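Local coordinates for protein putative enzyme related to aldose 1-epimerase (Salmonella typhimurium, PDB 2HTA) that probably interconverts the alpha and beta anomers of glucose 6-phosphate, as a hexose-6-phosphate 1-epimerase of the galactose mutarotase clan, at residues 38-43 / 82-87; 55-60 / 132-137; 73-78 / 181-186. All blocks are in the same frame, centred on the assembly; numbering follows the deposited sequence.

Contact 1 (38-43 / 82-87)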
loop_
_atom_site.group_PDB
_atom_site.type_symbol
_atom_site.label_atom_id
_atom_site.label_comp_id
_atom_site.label_asym_id
_atom_site.label_seq_id
_atom_site.Cartn_x
_atom_site.Cartn_y
_atom_site.Cartn_z
ATOM N N LEU A 38 3.126 7.085 17.833
ATOM C CA LEU A 38 2.723 8.399 17.366
ATOM C C LEU A 38 1.213 8.558 17.626
ATOM O O LEU A 38 0.390 7.761 17.145
ATOM C CB LEU A 38 3.043 8.579 15.906
ATOM C CG LEU A 38 2.942 10.008 15.313
ATOM C CD1 LEU A 38 3.753 11.102 16.091
ATOM C CD2 LEU A 38 3.344 9.950 13.906
ATOM N N ASP A 39 0.868 9.561 18.441
ATOM C CA ASP A 39 -0.533 9.738 18.901
ATOM C C ASP A 39 -1.079 8.416 19.437
ATOM O O ASP A 39 -0.503 7.865 20.393
ATOM C CB ASP A 39 -1.365 10.348 17.775
ATOM C CG ASP A 39 -2.619 11.083 18.292
ATOM O OD1 ASP A 39 -2.872 11.052 19.516
ATOM O OD2 ASP A 39 -3.405 11.643 17.465
ATOM N N ASP A 40 -2.145 7.872 18.836
ATOM C CA ASP A 40 -2.738 6.621 19.302
ATOM C C ASP A 40 -1.935 5.351 18.924
ATOM O O ASP A 40 -2.137 4.304 19.537
ATOM C CB ASP A 40 -4.115 6.394 18.691
ATOM C CG ASP A 40 -5.212 7.251 19.298
ATOM O OD1 ASP A 40 -4.968 7.929 20.320
ATOM O OD2 ASP A 40 -6.340 7.234 18.736
ATOM N N LEU A 41 -1.056 5.416 17.920
ATOM C CA LEU A 41 -0.647 4.180 17.227
ATOM C C LEU A 41 0.765 3.716 17.511
ATOM O O LEU A 41 1.706 4.525 17.460
ATOM C CB LEU A 41 -0.756 4.367 15.704
ATOM C CG LEU A 41 -2.145 4.769 15.165
ATOM C CD1 LEU A 41 -2.191 4.756 13.638
ATOM C CD2 LEU A 41 -3.224 3.844 15.736
ATOM N N ASP A 42 0.876 2.428 17.810
ATOM C CA ASP A 42 2.160 1.818 17.990
ATOM C C ASP A 42 2.787 1.596 16.607
ATOM O O ASP A 42 2.096 1.128 15.710
ATOM C CB ASP A 42 1.985 0.503 18.688
ATOM C CG ASP A 42 1.766 0.704 20.176
ATOM O OD1 ASP A 42 2.277 1.716 20.721
ATOM O OD2 ASP A 42 1.090 -0.132 20.783
ATOM N N LEU A 43 4.050 2.008 16.453
ATOM C CA LEU A 43 4.794 1.885 15.172
ATOM C C LEU A 43 6.005 0.949 15.351
ATOM O O LEU A 43 6.617 0.935 16.415
ATOM C CB LEU A 43 5.340 3.251 14.684
ATOM C CG LEU A 43 4.293 4.372 14.659
ATOM C CD1 LEU A 43 4.867 5.675 14.075
ATOM C CD2 LEU A 43 3.064 3.921 13.809
ATOM N N PHE A 82 -3.180 9.643 13.176
ATOM C CA PHE A 82 -2.655 8.414 13.772
ATOM C C PHE A 82 -3.578 8.101 14.944
ATOM O O PHE A 82 -3.247 8.337 16.083
ATOM C CB PHE A 82 -1.181 8.533 14.223
ATOM C CG PHE A 82 -0.216 8.469 13.073
ATOM C CD1 PHE A 82 0.567 7.327 12.869
ATOM C CD2 PHE A 82 -0.135 9.512 12.148
ATOM C CE1 PHE A 82 1.437 7.244 11.802
ATOM C CE2 PHE A 82 0.769 9.427 11.049
ATOM C CZ PHE A 82 1.504 8.301 10.868
ATOM N N LYS A 83 -4.749 7.574 14.619
ATOM C CA LYS A 83 -5.846 7.374 15.573
ATOM C C LYS A 83 -6.366 5.943 15.464
ATOM O O LYS A 83 -6.496 5.372 14.355
ATOM C CB LYS A 83 -7.012 8.306 15.236
ATOM C CG LYS A 83 -6.746 9.805 15.359
ATOM C CD LYS A 83 -6.588 10.256 16.789
ATOM C CE LYS A 83 -6.664 11.799 16.898
ATOM N NZ LYS A 83 -6.179 12.144 18.283
ATOM N N THR A 84 -6.697 5.379 16.605
ATOM C CA THR A 84 -7.281 4.056 16.689
ATOM C C THR A 84 -8.472 3.842 15.770
ATOM O O THR A 84 -9.491 4.568 15.831
ATOM C CB THR A 84 -7.558 3.683 18.166
ATOM O OG1 THR A 84 -6.334 3.839 18.874
ATOM C CG2 THR A 84 -7.988 2.241 18.293
ATOM N N GLY A 85 -8.308 2.869 14.850
ATOM C CA GLY A 85 -9.406 2.504 13.945
ATOM C C GLY A 85 -9.553 3.338 12.697
ATOM O O GLY A 85 -10.368 3.022 11.834
ATOM N N VAL A 86 -8.757 4.394 12.554
ATOM C CA VAL A 86 -8.877 5.306 11.438
ATOM C C VAL A 86 -7.847 4.925 10.351
ATOM O O VAL A 86 -6.666 4.796 10.667
ATOM C CB VAL A 86 -8.648 6.764 11.954
ATOM C CG1 VAL A 86 -8.599 7.756 10.791
ATOM C CG2 VAL A 86 -9.843 7.140 12.916
ATOM N N ALA A 87 -8.287 4.791 9.115
ATOM C CA ALA A 87 -7.372 4.394 8.031
ATOM C C ALA A 87 -6.296 5.407 7.826
ATOM O O ALA A 87 -6.542 6.619 7.781
ATOM C CB ALA A 87 -8.145 4.139 6.728
HETATM O O HOH W 1 -3.374 11.748 14.823
HETATM O O HOH W 2 -4.503 1.940 18.806
HETATM O O HOH W 3 -6.801 10.097 20.530
#

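Contact 2 (55-60 / 132-137)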
loop_
_atom_site.group_PDB
_atom_site.type_symbol
_atom_site.label_atom_id
_atom_site.label_comp_id
_atom_site.label_asym_id
_atom_site.label_seq_id
_atom_site.Cartn_x
_atom_site.Cartn_y
_atom_site.Cartn_z
ATOM N N PHE A 55 6.287 0.993 10.042
ATOM C CA PHE A 55 5.007 0.345 9.907
ATOM C C PHE A 55 4.123 0.825 11.048
ATOM O O PHE A 55 4.619 1.137 12.124
ATOM C CB PHE A 55 5.180 -1.141 10.152
ATOM C CG PHE A 55 5.994 -1.864 9.123
ATOM C CD1 PHE A 55 5.375 -2.572 8.081
ATOM C CD2 PHE A 55 7.386 -1.898 9.236
ATOM C CE1 PHE A 55 6.174 -3.251 7.117
ATOM C CE2 PHE A 55 8.178 -2.581 8.298
ATOM C CZ PHE A 55 7.571 -3.264 7.257
ATOM N N ALA A 56 2.804 0.819 10.852
ATOM C CA ALA A 56 1.916 0.827 12.002
ATOM C C ALA A 56 1.475 -0.621 12.229
ATOM O O ALA A 56 1.188 -1.372 11.258
ATOM C CB ALA A 56 0.680 1.718 11.724
ATOM N N LEU A 57 1.332 -0.998 13.511
ATOM C CA LEU A 57 0.692 -2.267 13.855
ATOM C C LEU A 57 -0.726 -2.271 13.337
ATOM O O LEU A 57 -1.225 -3.324 12.889
ATOM C CB LEU A 57 0.679 -2.550 15.364
ATOM C CG LEU A 57 2.072 -2.875 15.922
ATOM C CD1 LEU A 57 2.034 -3.008 17.455
ATOM C CD2 LEU A 57 2.652 -4.193 15.299
ATOM N N GLN A 58 -1.390 -1.120 13.440
ATOM C CA GLN A 58 -2.740 -0.977 12.866
ATOM C C GLN A 58 -2.716 -1.114 11.354
ATOM O O GLN A 58 -2.080 -0.314 10.656
ATOM C CB GLN A 58 -3.367 0.357 13.285
ATOM C CG GLN A 58 -4.770 0.538 12.754
ATOM C CD GLN A 58 -5.396 1.724 13.418
ATOM O OE1 GLN A 58 -5.780 1.648 14.570
ATOM N NE2 GLN A 58 -5.477 2.815 12.711
ATOM N N GLY A 59 -3.386 -2.133 10.821
ATOM C CA GLY A 59 -3.321 -2.383 9.396
ATOM C C GLY A 59 -2.046 -3.029 8.858
ATOM O O GLY A 59 -1.883 -3.097 7.624
ATOM N N ALA A 60 -1.154 -3.503 9.737
ATOM C CA ALA A 60 0.215 -3.909 9.319
ATOM C C ALA A 60 0.645 -3.003 8.179
ATOM O O ALA A 60 0.973 -3.476 7.071
ATOM C CB ALA A 60 0.234 -5.367 8.851
ATOM N N LEU A 132 9.698 -9.220 8.043
ATOM C CA LEU A 132 8.749 -9.132 9.161
ATOM C C LEU A 132 7.451 -9.825 8.751
ATOM O O LEU A 132 7.055 -9.750 7.577
ATOM C CB LEU A 132 8.385 -7.666 9.469
ATOM C CG LEU A 132 9.482 -6.652 9.846
ATOM C CD1 LEU A 132 10.014 -6.015 8.575
ATOM C CD2 LEU A 132 8.826 -5.571 10.732
ATOM N N THR A 133 6.811 -10.480 9.723
ATOM C CA THR A 133 5.508 -11.119 9.477
ATOM C C THR A 133 4.541 -10.568 10.494
ATOM O O THR A 133 4.785 -10.672 11.688
ATOM C CB THR A 133 5.582 -12.579 9.687
ATOM O OG1 THR A 133 6.534 -13.138 8.764
ATOM C CG2 THR A 133 4.234 -13.196 9.391
ATOM N N PHE A 134 3.433 -10.019 10.008
ATOM C CA PHE A 134 2.345 -9.511 10.859
ATOM C C PHE A 134 1.160 -10.454 10.695
ATOM O O PHE A 134 0.946 -11.053 9.609
ATOM C CB PHE A 134 1.950 -8.095 10.404
ATOM C CG PHE A 134 3.003 -7.059 10.622
ATOM C CD1 PHE A 134 4.008 -6.801 9.633
ATOM C CD2 PHE A 134 3.039 -6.347 11.810
ATOM C CE1 PHE A 134 4.988 -5.785 9.859
ATOM C CE2 PHE A 134 4.001 -5.331 12.007
ATOM C CZ PHE A 134 4.959 -5.058 11.056
ATOM N N GLU A 135 0.337 -10.568 11.744
ATOM C CA GLU A 135 -0.818 -11.482 11.653
ATOM C C GLU A 135 -2.089 -10.765 12.160
ATOM O O GLU A 135 -2.046 -10.081 13.186
ATOM C CB GLU A 135 -0.545 -12.676 12.559
ATOM C CG GLU A 135 -1.673 -13.708 12.531
ATOM C CD GLU A 135 -1.327 -14.910 13.406
ATOM O OE1 GLU A 135 -1.437 -14.815 14.633
ATOM O OE2 GLU A 135 -0.874 -15.927 12.870
ATOM N N LEU A 136 -3.206 -10.992 11.477
ATOM C CA LEU A 136 -4.508 -10.523 11.941
ATOM C C LEU A 136 -5.417 -11.726 12.020
ATOM O O LEU A 136 -5.383 -12.587 11.146
ATOM C CB LEU A 136 -5.085 -9.474 11.003
ATOM C CG LEU A 136 -6.452 -8.892 11.473
ATOM C CD1 LEU A 136 -6.202 -7.873 12.611
ATOM C CD2 LEU A 136 -7.026 -8.174 10.292
ATOM N N GLN A 137 -6.208 -11.840 13.108
ATOM C CA GLN A 137 -7.160 -12.957 13.196
ATOM C C GLN A 137 -8.552 -12.450 13.446
ATOM O O GLN A 137 -8.742 -11.380 14.023
ATOM C CB GLN A 137 -6.788 -13.921 14.300
ATOM C CG GLN A 137 -5.459 -14.658 13.967
ATOM C CD GLN A 137 -5.201 -15.772 14.897
ATOM O OE1 GLN A 137 -4.785 -15.535 16.020
ATOM N NE2 GLN A 137 -5.452 -17.010 14.454
#

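Contact 3 (73-78 / 181-186)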
loop_
_atom_site.group_PDB
_atom_site.type_symbol
_atom_site.label_atom_id
_atom_site.label_comp_id
_atom_site.label_asym_id
_atom_site.label_seq_id
_atom_site.Cartn_x
_atom_site.Cartn_y
_atom_site.Cartn_z
ATOM N N VAL A 73 10.723 6.229 -1.070
ATOM C CA VAL A 73 10.004 5.613 -2.185
ATOM C C VAL A 73 8.489 5.712 -2.010
ATOM O O VAL A 73 7.773 5.846 -2.993
ATOM C CB VAL A 73 10.407 4.162 -2.328
ATOM C CG1 VAL A 73 9.610 3.471 -3.477
ATOM C CG2 VAL A 73 11.889 4.108 -2.667
ATOM N N LEU A 74 8.008 5.535 -0.790
ATOM C CA LEU A 74 6.582 5.633 -0.499
ATOM C C LEU A 74 6.199 7.002 0.007
ATOM O O LEU A 74 6.908 7.603 0.790
ATOM C CB LEU A 74 6.192 4.607 0.578
ATOM C CG LEU A 74 6.431 3.131 0.194
ATOM C CD1 LEU A 74 6.183 2.262 1.403
ATOM C CD2 LEU A 74 5.504 2.737 -1.021
ATOM N N TRP A 75 5.030 7.456 -0.385
ATOM C CA TRP A 75 4.510 8.759 0.048
ATOM C C TRP A 75 3.622 8.482 1.257
ATOM O O TRP A 75 2.863 7.490 1.280
ATOM C CB TRP A 75 3.690 9.336 -1.080
ATOM C CG TRP A 75 3.086 10.693 -0.817
ATOM C CD1 TRP A 75 3.651 11.945 -1.107
ATOM C CD2 TRP A 75 1.807 10.959 -0.248
ATOM N NE1 TRP A 75 2.785 12.934 -0.745
ATOM C CE2 TRP A 75 1.650 12.381 -0.208
ATOM C CE3 TRP A 75 0.758 10.146 0.221
ATOM C CZ2 TRP A 75 0.515 12.979 0.283
ATOM C CZ3 TRP A 75 -0.378 10.750 0.717
ATOM C CH2 TRP A 75 -0.502 12.151 0.734
ATOM N N LEU A 76 3.695 9.365 2.249
ATOM C CA LEU A 76 2.872 9.309 3.436
ATOM C C LEU A 76 2.304 10.719 3.649
ATOM O O LEU A 76 3.003 11.694 3.439
ATOM C CB LEU A 76 3.701 8.921 4.638
ATOM C CG LEU A 76 2.977 8.687 5.978
ATOM C CD1 LEU A 76 2.070 7.484 5.972
ATOM C CD2 LEU A 76 4.020 8.569 7.067
ATOM N N SER A 77 1.026 10.815 3.994
ATOM C CA SER A 77 0.366 12.132 4.160
ATOM C C SER A 77 0.823 12.828 5.442
ATOM O O SER A 77 0.734 12.263 6.551
ATOM C CB SER A 77 -1.155 11.954 4.185
ATOM O OG SER A 77 -1.800 13.207 4.477
ATOM N N ASN A 78 1.318 14.051 5.285
ATOM C CA ASN A 78 1.659 14.911 6.422
ATOM C C ASN A 78 0.394 15.350 7.227
ATOM O O ASN A 78 0.484 15.924 8.351
ATOM C CB ASN A 78 2.488 16.131 5.931
ATOM C CG ASN A 78 3.110 16.955 7.113
ATOM O OD1 ASN A 78 2.979 18.205 7.167
ATOM N ND2 ASN A 78 3.755 16.264 8.066
ATOM N N TYR A 181 1.166 3.946 -2.350
ATOM C CA TYR A 181 1.394 5.364 -2.682
ATOM C C TYR A 181 2.911 5.581 -2.888
ATOM O O TYR A 181 3.664 5.485 -1.935
ATOM C CB TYR A 181 1.039 6.246 -1.493
ATOM C CG TYR A 181 -0.451 6.341 -1.235
ATOM C CD1 TYR A 181 -1.167 5.256 -0.666
ATOM C CD2 TYR A 181 -1.124 7.504 -1.488
ATOM C CE1 TYR A 181 -2.554 5.338 -0.350
ATOM C CE2 TYR A 181 -2.556 7.604 -1.206
ATOM C CZ TYR A 181 -3.227 6.524 -0.661
ATOM O OH TYR A 181 -4.593 6.618 -0.383
ATOM N N PHE A 182 3.283 5.963 -4.087
ATOM C CA PHE A 182 4.667 6.152 -4.474
ATOM C C PHE A 182 4.941 7.632 -4.553
ATOM O O PHE A 182 4.183 8.393 -5.143
ATOM C CB PHE A 182 4.919 5.449 -5.806
ATOM C CG PHE A 182 4.805 3.972 -5.696
ATOM C CD1 PHE A 182 3.673 3.300 -6.173
ATOM C CD2 PHE A 182 5.778 3.250 -5.008
ATOM C CE1 PHE A 182 3.541 1.919 -5.996
ATOM C CE2 PHE A 182 5.679 1.848 -4.849
ATOM C CZ PHE A 182 4.549 1.187 -5.340
ATOM N N ASN A 183 6.037 8.002 -3.908
ATOM C CA ASN A 183 6.553 9.372 -3.850
ATOM C C ASN A 183 7.114 9.730 -5.221
ATOM O O ASN A 183 7.937 9.010 -5.785
ATOM C CB ASN A 183 7.620 9.406 -2.744
ATOM C CG ASN A 183 8.132 10.808 -2.422
ATOM O OD1 ASN A 183 7.372 11.773 -2.416
ATOM N ND2 ASN A 183 9.450 10.916 -2.125
ATOM N N VAL A 184 6.586 10.806 -5.786
ATOM C CA VAL A 184 7.037 11.318 -7.090
ATOM C C VAL A 184 7.401 12.794 -6.975
ATOM O O VAL A 184 6.891 13.498 -6.091
ATOM C CB VAL A 184 6.026 11.103 -8.264
ATOM C CG1 VAL A 184 5.772 9.615 -8.465
ATOM C CG2 VAL A 184 4.708 11.840 -8.037
ATOM N N GLY A 185 8.273 13.264 -7.866
ATOM C CA GLY A 185 8.646 14.706 -7.822
ATOM C C GLY A 185 7.518 15.633 -8.189
ATOM O O GLY A 185 7.265 16.651 -7.502
ATOM N N ASP A 186 6.834 15.297 -9.274
ATOM C CA ASP A 186 5.716 16.094 -9.745
ATOM C C ASP A 186 4.773 15.269 -10.589
ATOM O O ASP A 186 5.122 14.830 -11.694
ATOM C CB ASP A 186 6.291 17.202 -10.619
ATOM C CG ASP A 186 5.254 18.203 -11.093
ATOM O OD1 ASP A 186 4.034 17.966 -11.028
ATOM O OD2 ASP A 186 5.704 19.275 -11.525
#

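Contact 1 (38-43 / 82-87)
The backbone of 38-43 folds back on itself in a type II' turn from Leu38 to Leu41, closed by paired N-H...O bonds between these two residues, and the irregular run 82-84 lies against its tip. One backbone bond joins the two segments: Asp40 N donates to Phe82 O at 3.0 Å, in the plane of the carbonyl. Beneath the turn, the Phe82 ring is the apolar anchor. Leu38, with CG anti to its backbone N (chi1 -168°), sets CD2 over the centre of one ring face, 3.7 Å from the centroid and only 1° off the normal, a CH-pi contact that puts all six ring carbons at nearly equal range. Leu41 crosses Phe82 at about a right angle, its CD1 3.8 Å from CD1 of the ring, while Leu43 CD2 comes up to the ring edge near CE1. Met16 of helix 14-22 also touches both Leu38 and Phe82. On the more exposed side, two carboxylates hold the second segment. Asp39 OD2 offers its syn lone pair to Lys83 NZ in a 2.9 Å salt bridge, and accepts from a water that takes the N-H of Phe82. Lys83 reaches back by a bend at chi2, and a second water links its NZ to Asp40 OD1. Asp40 OD2 uses its anti lone pair for Thr84 N at 2.8 Å, a nearly straight bond (164°), so a backbone N-H and a water, one on each oxygen, should limit this carboxylate's rotation. The type II' turn so closed, Asp39 and Asp40 at its corners, makes a two-residue beta hairpin joining strands 33-38 and 41-48, its tip docked on the loop that leads to the presumed substrate-binding Arg89.

Contact 2 (55-60 / 132-137)
Phe134 projects from strand 130-137 toward the turn that follows strand 51-56, its CG anti to the carbonyl carbon (chi1 -67°). Its CB starts against the methyl of Ala60, CB to CB 3.6 Å, and its CG stays on the same methyl at 3.7 Å. Along one rim, CD2 and then CE2 meet Leu57, whose CD2 lies in the ring plane at the edge, 3.7 Å from Phe134 CE2. These contacts pack the sheet of strand 51-56 against the sheet of strand 130-137 by side chains alone, in the beta-supersandwich of the mutarotase fold. On the opposite rim CD1 stays near the Ala60 methyl, and CE1 lies over a face of the Phe55 ring, off centre, 3.7 Å from Phe55 CD1. At the tip, Phe134 CZ sits 3.9 Å from Phe55 CG. The two rings meet obliquely, planes at 40° and centroids 5.2 Å apart. Phe55 also meets Leu132 tip to tip, its CE2 3.9 Å from Leu132 CD1. The type II turn from Leu57 to Ala60 brings both of its end residues to Phe134, which Trp118, in the loop before strand 119-125, and Leu120, on that strand, also touch.

Contact 3 (73-78 / 181-186)
Two backbone hydrogen bonds hold the segments together: Asn183 N donates to Val73 O and Trp75 N to Tyr181 O, both at 2.9 Å and nearly straight. In each, the N-H approaches from above the carbonyl plane, more than 40° out of it, so neither bond lies along a lone pair. They flank Leu74 and Phe182, which form a single bridge, with the bond pattern of an antiparallel non-hydrogen-bonded pair, CA to CA 4.4 Å, where the two segments cross. As such a pair allows, CA-H...O contacts run both ways, Leu74 CA to Tyr181 O at 3.3 Å and Phe182 CA to Val73 O at 3.5 Å. The bridge ties the loop after strand 61-67 to the end of strand 172-183, a central strand of the mutarotase beta-sandwich; that strand also carries His179, an inferred catalytic residue. Apolar contacts lie on two sides of the bridge. On one, Leu74 and Phe182 run side by side, CD2 of the leucine 3.9 Å from CE2 of the ring, and Val73 lies alongside the same ring. On the other, Trp75 and Tyr181 meet. With CG anti to its backbone N (chi1 -179°), Trp75 brings CE3 to 3.7 Å from Tyr181 CD2; the planes are 21° apart but so far slid that the rings barely overlap. Phe278 touches both rings. Among polar side-chain groups, Asn183 OD1 lies at the edge of the indole, in its plane near CD1, while its ND2 is hydrogen-bonded to Glu72 O just before the loop segment. The Tyr181 hydroxyl is hydrogen-bonded to NH1 of Arg89, assigned by similarity to substrate binding, so the tyrosine is probably second-shell to the active site, and its ring lies nearly parallel to that of His179.

In the fold
From the N terminus the chain passes 38-43, 55-60 and 73-78 before any contact closes; then 82-87 returns to the first of these, 132-137 to the second and 181-186 to the third. Every pair of loops therefore crosses and none nests. Contact 1 fixes a hairpin tip of the sheet of strands 33-38 to 61-67 to the loop before strand 94-95. Contact 2 sets the same sheet against the one holding 130-137, and touches contact 1 through Gln58 OE1 and Gly85 N and through adjacent strands 41-48 and 51-56. Contact 3, centred about 20 Å from contact 1 and 21 Å from contact 2, anchors an earlier part of contact 1's loop to strand 172-183.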